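Local coordinates for protein putative cytochrome P450 hydroxylase (Chondromyces apiculatus DSM 436, PDB 6GMF) that binds heme as the cytochrome P450 CYP109Q5 and acts as a versatile terpene monooxygenase, probably inserting one oxygen atom of dioxygen into its substrates, at residues K96-P100 / R101-Q105; I140-A143 / E144-V148; E216-A220 / G221-S225. All blocks are in the same frame, centred on the assembly; numbering follows the deposited sequence.

Contact 1 of 3, residues K96-P100 / R101-Q105; sequences KAFTP and RTVAQ
From Thr99 onward the backbone passes from a loop into a helix, and the first helical bonds reach back across the junction. Val103 N donates to Thr99 O at 3.1 Å, nearly straight at the hydrogen (166°) and almost in line with the C=O bond. One residue further, Ala104 N reaches Pro100 O at 2.9 Å. Pro100 fits the first helical position because it has no N-H that would need a partner there.

The side chain of Thr99 caps this helix start. Its OG1 stands between the backbone N and the carbonyl carbon (chi1 64°), which brings it within reach of the N-H of Thr102, from which it accepts at 3.0 Å. Thr102 answers with its own hydroxyl: OG1 donates to Thr99 O at 2.9 Å, in the carbonyl plane and on a lone pair, with a C=O...O angle of 124°. The two threonine side chains meet at about a right angle, and CG2 of Thr102 lies close to Thr99 OG1.

On the buried side Val103 CG2 approaches the Phe98 ring obliquely, 3.9 Å from CE1, while also lying 3.6 Å from Thr99 O. The ring is part of the heme pocket: it touches the cofactor and packs on Ile344 and on Leu348 of helix 346-363, against which Val103 also rests. Phe226 and Leu230 of helix 220-251 meet the ring as well.

Chemically, Thr99 works twice, as hydroxyl acceptor and as carbonyl acceptor. Its O is gripped by two donors arriving from clearly different directions, one nearly axial and one well off axis, so the N-cap is fixed through both side chain and backbone. Phe98, immediately before this cap, carries its ring to the heme, so the start of helix 100-105 is tied to the wall of the pocket.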
loop_
_atom_site.group_PDB
_atom_site.type_symbol
_atom_site.label_atom_id
_atom_site.label_comp_id
_atom_site.label_asym_id
_atom_site.label_seq_id
_atom_site.Cartn_x
_atom_site.Cartn_y
_atom_site.Cartn_z
ATOM N N LYS A 96 -5.816 -11.718 -15.181
ATOM C CA LYS A 96 -7.047 -12.204 -15.790
ATOM C C LYS A 96 -8.146 -12.388 -14.732
ATOM O O LYS A 96 -9.322 -12.509 -15.059
ATOM C CB LYS A 96 -6.778 -13.521 -16.527
ATOM N N ALA A 97 -7.756 -12.525 -13.457
ATOM C CA ALA A 97 -8.678 -12.761 -12.345
ATOM C C ALA A 97 -8.919 -11.455 -11.582
ATOM O O ALA A 97 -10.052 -11.023 -11.398
ATOM C CB ALA A 97 -8.137 -13.860 -11.470
ATOM N N PHE A 98 -7.830 -10.836 -11.125
ATOM C CA PHE A 98 -7.854 -9.507 -10.506
ATOM C C PHE A 98 -7.783 -8.471 -11.635
ATOM O O PHE A 98 -6.736 -8.097 -12.114
ATOM C CB PHE A 98 -6.713 -9.339 -9.486
ATOM C CG PHE A 98 -6.856 -8.150 -8.571
ATOM C CD1 PHE A 98 -6.548 -6.860 -8.990
ATOM C CD2 PHE A 98 -7.367 -8.316 -7.294
ATOM C CE1 PHE A 98 -6.724 -5.764 -8.158
ATOM C CE2 PHE A 98 -7.511 -7.219 -6.453
ATOM C CZ PHE A 98 -7.164 -5.956 -6.870
ATOM N N THR A 99 -8.975 -8.046 -12.076
ATOM C CA THR A 99 -9.139 -7.226 -13.265
ATOM C C THR A 99 -9.746 -5.883 -12.904
ATOM O O THR A 99 -10.506 -5.765 -11.954
ATOM C CB THR A 99 -10.127 -7.866 -14.257
ATOM O OG1 THR A 99 -11.446 -7.951 -13.704
ATOM C CG2 THR A 99 -9.697 -9.264 -14.629
ATOM N N PRO A 100 -9.450 -4.830 -13.678
ATOM C CA PRO A 100 -10.168 -3.571 -13.531
ATOM C C PRO A 100 -11.698 -3.703 -13.561
ATOM O O PRO A 100 -12.348 -3.016 -12.852
ATOM C CB PRO A 100 -9.691 -2.756 -14.739
ATOM C CG PRO A 100 -8.337 -3.324 -15.098
ATOM C CD PRO A 100 -8.433 -4.791 -14.740
ATOM N N ARG A 101 -12.230 -4.636 -14.349
ATOM C CA ARG A 101 -13.679 -4.849 -14.382
ATOM C C ARG A 101 -14.191 -5.288 -13.004
ATOM O O ARG A 101 -15.182 -4.726 -12.491
ATOM C CB ARG A 101 -14.048 -5.833 -15.498
ATOM C CG ARG A 101 -15.504 -6.275 -15.477
ATOM C CD ARG A 101 -15.863 -7.193 -16.635
ATOM N NE ARG A 101 -17.319 -7.444 -16.757
ATOM C CZ ARG A 101 -18.179 -6.698 -17.466
ATOM N NH1 ARG A 101 -17.756 -5.679 -18.205
ATOM N NH2 ARG A 101 -19.478 -6.942 -17.395
ATOM N N THR A 102 -13.498 -6.241 -12.374
ATOM C CA THR A 102 -13.964 -6.792 -11.099
ATOM C C THR A 102 -13.852 -5.757 -9.986
ATOM O O THR A 102 -14.759 -5.660 -9.141
ATOM C CB THR A 102 -13.239 -8.095 -10.733
ATOM O OG1 THR A 102 -11.818 -7.981 -10.663
ATOM C CG2 THR A 102 -13.539 -9.177 -11.725
ATOM N N VAL A 103 -12.802 -4.943 -10.049
ATOM C CA VAL A 103 -12.670 -3.858 -9.099
ATOM C C VAL A 103 -13.797 -2.847 -9.289
ATOM O O VAL A 103 -14.417 -2.438 -8.341
ATOM C CB VAL A 103 -11.285 -3.204 -9.185
ATOM C CG1 VAL A 103 -11.226 -1.856 -8.461
ATOM C CG2 VAL A 103 -10.230 -4.178 -8.691
ATOM N N ALA A 104 -14.054 -2.418 -10.531
ATOM C CA ALA A 104 -15.051 -1.368 -10.736
ATOM C C ALA A 104 -16.425 -1.840 -10.251
ATOM O O ALA A 104 -17.200 -1.044 -9.709
ATOM C CB ALA A 104 -15.102 -0.930 -12.195
ATOM N N GLN A 105 -16.707 -3.125 -10.466
ATOM C CA GLN A 105 -18.004 -3.691 -10.110
ATOM C C GLN A 105 -18.176 -3.762 -8.576
ATOM O O GLN A 105 -19.327 -3.898 -8.112
ATOM C CB GLN A 105 -18.216 -5.026 -10.815
ATOM C CG GLN A 105 -18.507 -4.855 -12.310
ATOM C CD GLN A 105 -18.990 -6.136 -12.946
ATOM O OE1 GLN A 105 -19.021 -7.183 -12.311
ATOM N NE2 GLN A 105 -19.375 -6.065 -14.218
#

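Contact 2 of 3, residues I140-A143 / E144-V148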
loop_
_atom_site.group_PDB
_atom_site.type_symbol
_atom_site.label_atom_id
_atom_site.label_comp_id
_atom_site.label_asym_id
_atom_site.label_seq_id
_atom_site.Cartn_x
_atom_site.Cartn_y
_atom_site.Cartn_z
ATOM N N ILE A 140 -12.149 -5.955 4.876
ATOM C CA ILE A 140 -13.503 -6.442 4.579
ATOM C C ILE A 140 -13.628 -6.635 3.059
ATOM O O ILE A 140 -14.114 -7.667 2.587
ATOM C CB ILE A 140 -14.578 -5.479 5.094
ATOM C CG1 ILE A 140 -14.588 -5.364 6.618
ATOM C CG2 ILE A 140 -15.948 -5.840 4.569
ATOM C CD1 ILE A 140 -15.403 -4.133 7.119
ATOM N N VAL A 141 -13.177 -5.646 2.288
ATOM C CA VAL A 141 -13.302 -5.700 0.849
ATOM C C VAL A 141 -12.522 -6.877 0.277
ATOM O O VAL A 141 -13.098 -7.673 -0.478
ATOM C CB VAL A 141 -12.856 -4.401 0.183
ATOM C CG1 VAL A 141 -12.815 -4.582 -1.325
ATOM C CG2 VAL A 141 -13.773 -3.283 0.600
ATOM N N ILE A 142 -11.283 -7.084 0.734
ATOM C CA ILE A 142 -10.471 -8.179 0.168
ATOM C C ILE A 142 -11.017 -9.542 0.594
ATOM O O ILE A 142 -10.987 -10.492 -0.217
ATOM C CB ILE A 142 -8.953 -8.030 0.380
ATOM C CG1 ILE A 142 -8.152 -8.726 -0.722
ATOM C CG2 ILE A 142 -8.520 -8.510 1.763
ATOM C CD1 ILE A 142 -8.349 -8.115 -2.104
ATOM N N ALA A 143 -11.482 -9.676 1.844
ATOM C CA ALA A 143 -12.112 -10.949 2.245
ATOM C C ALA A 143 -13.345 -11.239 1.368
ATOM O O ALA A 143 -13.574 -12.357 0.958
ATOM C CB ALA A 143 -12.435 -10.875 3.717
ATOM N N GLU A 144 -14.134 -10.225 1.042
ATOM C CA GLU A 144 -15.309 -10.490 0.191
ATOM C C GLU A 144 -14.844 -10.883 -1.208
ATOM O O GLU A 144 -15.416 -11.818 -1.814
ATOM C CB GLU A 144 -16.244 -9.287 0.187
ATOM C CG GLU A 144 -16.942 -9.218 1.526
ATOM C CD GLU A 144 -18.075 -8.243 1.671
ATOM O OE1 GLU A 144 -18.557 -7.692 0.616
ATOM O OE2 GLU A 144 -18.457 -8.025 2.854
ATOM N N MET A 145 -13.820 -10.200 -1.726
ATOM C CA MET A 145 -13.314 -10.515 -3.068
ATOM C C MET A 145 -12.766 -11.937 -3.130
ATOM O O MET A 145 -12.962 -12.659 -4.129
ATOM C CB MET A 145 -12.216 -9.546 -3.487
ATOM C CG MET A 145 -12.768 -8.228 -3.871
ATOM S SD MET A 145 -11.435 -7.170 -4.489
ATOM C CE MET A 145 -10.682 -8.191 -5.740
ATOM N N LEU A 146 -12.129 -12.369 -2.051
ATOM C CA LEU A 146 -11.606 -13.734 -1.976
ATOM C C LEU A 146 -12.640 -14.804 -1.592
ATOM O O LEU A 146 -12.290 -15.981 -1.467
ATOM C CB LEU A 146 -10.471 -13.734 -0.957
ATOM C CG LEU A 146 -9.188 -13.066 -1.426
ATOM C CD1 LEU A 146 -8.256 -12.869 -0.252
ATOM C CD2 LEU A 146 -8.507 -13.872 -2.526
ATOM N N GLY A 147 -13.888 -14.439 -1.353
ATOM C CA GLY A 147 -14.894 -15.415 -1.079
ATOM C C GLY A 147 -14.774 -16.049 0.299
ATOM O O GLY A 147 -15.171 -17.200 0.480
ATOM N N VAL A 148 -14.275 -15.307 1.291
ATOM C CA VAL A 148 -14.141 -15.842 2.666
ATOM C C VAL A 148 -15.543 -16.108 3.242
ATOM O O VAL A 148 -16.396 -15.281 3.127
ATOM C CB VAL A 148 -13.350 -14.872 3.557
ATOM C CG1 VAL A 148 -13.348 -15.322 5.005
ATOM C CG2 VAL A 148 -11.915 -14.697 3.096
#
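Glu144 runs alongside Ile140 one helical turn earlier, both side chains pointing the same way. Its CG is anti to the carbonyl carbon (chi1 -73°) and the chain is extended beyond, which lays OE2 3.7 Å from Ile140 CG2. On another side of the helix the side chains of Ile142 and Met145 cross obliquely, CD1 of Ile142 meeting SD of Met145 at 4.0 Å, and Ile142 CG1 lies beside Leu146 CD1 at 4.2 Å. Beyond the last turn, Val148 CG2 folds back to within 3.9 Å of Ala143 CB.

Helical backbone bonds set these spacings, among them Met145 N to Val141 O at 2.9 Å. The carboxylate of Glu144 is held from outside, OE1 by a salt bridge to Arg109 and OE2 by another to Arg153. With an alanine here, both arginines would probably lose the carboxylate they share, weakening the tie between helices 107-119 and 153-163. Ile142 touches the heme, and Leu146 packs on Ala227 and Leu231 of helix 220-251.

At the C-terminal end Gly147 turns to positive phi (73°), Val148 N bonds Ala143 O at 3.1 Å, and Gly147 N bonds Glu144 O at 3.1 Å. This is a Schellman motif, here closing helix 136-145, whose place in the order of helices is consistent with helix E of the P450 fold.

Contact 3 of 3, residues E216-A220 / G221-S225; sequences EKLTA and GEVLS
Two torsions bring Thr219 and Glu222 together. In Thr219, chi1 of 67° sets OG1 between the backbone N and the carbonyl carbon, facing the helix start; in Glu222, CG is anti to the carbonyl carbon (chi1 -74°), and the extended chain carries the carboxylate back to the residue before the helix. The resulting bonds are reciprocal. Glu222 N donates to Thr219 OG1 at 3.0 Å, while Thr219 N donates to Glu222 OE1 at 2.9 Å, meeting it on the anti side and 21° out of the carboxylate plane. Thr219 OG1 also lies 3.2 Å from Glu222 CG. Val223 N then reaches Thr219 O at 3.0 Å, the first regular helical bond.

Leu218 packs beside the cap. Its CD2 lies 3.8 Å from Glu222 OE1, and its CB meets Val223 CG2 at 3.9 Å, the two side chains about perpendicular. Leu218 continues onto Leu90, Leu93 and Val94 of helix 86-94, and both it and Val223 touch Leu208.

Side chain and main chain thus exchange bonds in a capping box at the start of helix 220-251, by its position the long I-helix of P450s. The negative carboxylate beside the helix N-terminus is likely to interact favourably with the helix dipole.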
loop_
_atom_site.group_PDB
_atom_site.type_symbol
_atom_site.label_atom_id
_atom_site.label_comp_id
_atom_site.label_asym_id
_atom_site.label_seq_id
_atom_site.Cartn_x
_atom_site.Cartn_y
_atom_site.Cartn_z
ATOM N N GLU A 216 -1.598 -22.015 -20.589
ATOM C CA GLU A 216 -0.866 -22.133 -19.338
ATOM C C GLU A 216 -1.757 -21.616 -18.187
ATOM O O GLU A 216 -2.628 -20.787 -18.391
ATOM C CB GLU A 216 0.464 -21.382 -19.414
ATOM N N LYS A 217 -1.575 -22.218 -17.016
ATOM C CA LYS A 217 -2.425 -21.874 -15.855
ATOM C C LYS A 217 -1.546 -21.693 -14.624
ATOM O O LYS A 217 -0.385 -22.094 -14.573
ATOM C CB LYS A 217 -3.486 -22.950 -15.603
ATOM C CG LYS A 217 -4.537 -23.063 -16.696
ATOM C CD LYS A 217 -5.643 -24.041 -16.452
ATOM C CE LYS A 217 -6.494 -23.698 -15.250
ATOM N NZ LYS A 217 -7.500 -22.676 -15.614
ATOM N N LEU A 218 -2.124 -21.042 -13.604
ATOM C CA LEU A 218 -1.432 -20.918 -12.354
ATOM C C LEU A 218 -1.427 -22.269 -11.638
ATOM O O LEU A 218 -2.424 -22.971 -11.632
ATOM C CB LEU A 218 -2.171 -19.889 -11.490
ATOM C CG LEU A 218 -2.182 -18.442 -11.972
ATOM C CD1 LEU A 218 -3.226 -17.643 -11.209
ATOM C CD2 LEU A 218 -0.810 -17.805 -11.828
ATOM N N THR A 219 -0.325 -22.591 -10.985
ATOM C CA THR A 219 -0.311 -23.706 -10.075
ATOM C C THR A 219 -1.162 -23.379 -8.844
ATOM O O THR A 219 -1.437 -22.217 -8.581
ATOM C CB THR A 219 1.096 -24.048 -9.609
ATOM O OG1 THR A 219 1.635 -23.003 -8.792
ATOM C CG2 THR A 219 2.007 -24.315 -10.791
ATOM N N ALA A 220 -1.519 -24.412 -8.071
ATOM C CA ALA A 220 -2.231 -24.172 -6.793
ATOM C C ALA A 220 -1.403 -23.268 -5.856
ATOM O O ALA A 220 -1.948 -22.343 -5.219
ATOM C CB ALA A 220 -2.609 -25.471 -6.116
ATOM N N GLY A 221 -0.100 -23.517 -5.722
ATOM C CA GLY A 221 0.782 -22.677 -4.934
ATOM C C GLY A 221 0.737 -21.222 -5.397
ATOM O O GLY A 221 0.758 -20.304 -4.563
ATOM N N GLU A 222 0.710 -21.008 -6.709
ATOM C CA GLU A 222 0.685 -19.662 -7.252
ATOM C C GLU A 222 -0.640 -18.971 -6.932
ATOM O O GLU A 222 -0.622 -17.786 -6.603
ATOM C CB GLU A 222 0.951 -19.635 -8.755
ATOM C CG GLU A 222 2.392 -19.885 -9.084
ATOM C CD GLU A 222 2.631 -20.073 -10.568
ATOM O OE1 GLU A 222 1.724 -20.603 -11.266
ATOM O OE2 GLU A 222 3.731 -19.671 -11.027
ATOM N N VAL A 223 -1.776 -19.669 -7.007
ATOM C CA VAL A 223 -3.080 -19.106 -6.619
ATOM C C VAL A 223 -3.019 -18.654 -5.152
ATOM O O VAL A 223 -3.428 -17.521 -4.835
ATOM C CB VAL A 223 -4.240 -20.095 -6.829
ATOM C CG1 VAL A 223 -5.554 -19.566 -6.268
ATOM C CG2 VAL A 223 -4.411 -20.422 -8.301
ATOM N N LEU A 224 -2.551 -19.548 -4.273
ATOM C CA LEU A 224 -2.523 -19.291 -2.826
ATOM C C LEU A 224 -1.560 -18.144 -2.548
ATOM O O LEU A 224 -1.855 -17.279 -1.719
ATOM C CB LEU A 224 -2.093 -20.550 -2.066
ATOM C CG LEU A 224 -3.058 -21.726 -2.213
ATOM C CD1 LEU A 224 -2.495 -22.942 -1.504
ATOM C CD2 LEU A 224 -4.443 -21.362 -1.684
ATOM N N SER A 225 -0.382 -18.178 -3.189
ATOM C CA SER A 225 0.601 -17.125 -2.960
ATOM C C SER A 225 0.040 -15.754 -3.378
ATOM O O SER A 225 0.289 -14.764 -2.655
ATOM C CB SER A 225 1.903 -17.430 -3.624
ATOM O OG SER A 225 2.722 -16.266 -3.638
#

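From the N terminus the three contacts follow in series; each is a local turn at a helix end, and none nests in or crosses another. Contact 1 starts helix 100-105 after the loop that follows helix 86-94, contact 2 finishes helix 136-145, and contact 3 leads from strand 216-217 into helix 220-251. Contacts 1 and 2 meet directly, Phe98 CE2 lying 3.4 Å from Met145 CE, and both reach the cofactor. Contact 3 stands apart, its nearest atoms about 6 Å from contact 1 and about 7 Å from contact 2. The helix it opens nevertheless packs on both of the others, with Leu230 as a shared neighbour.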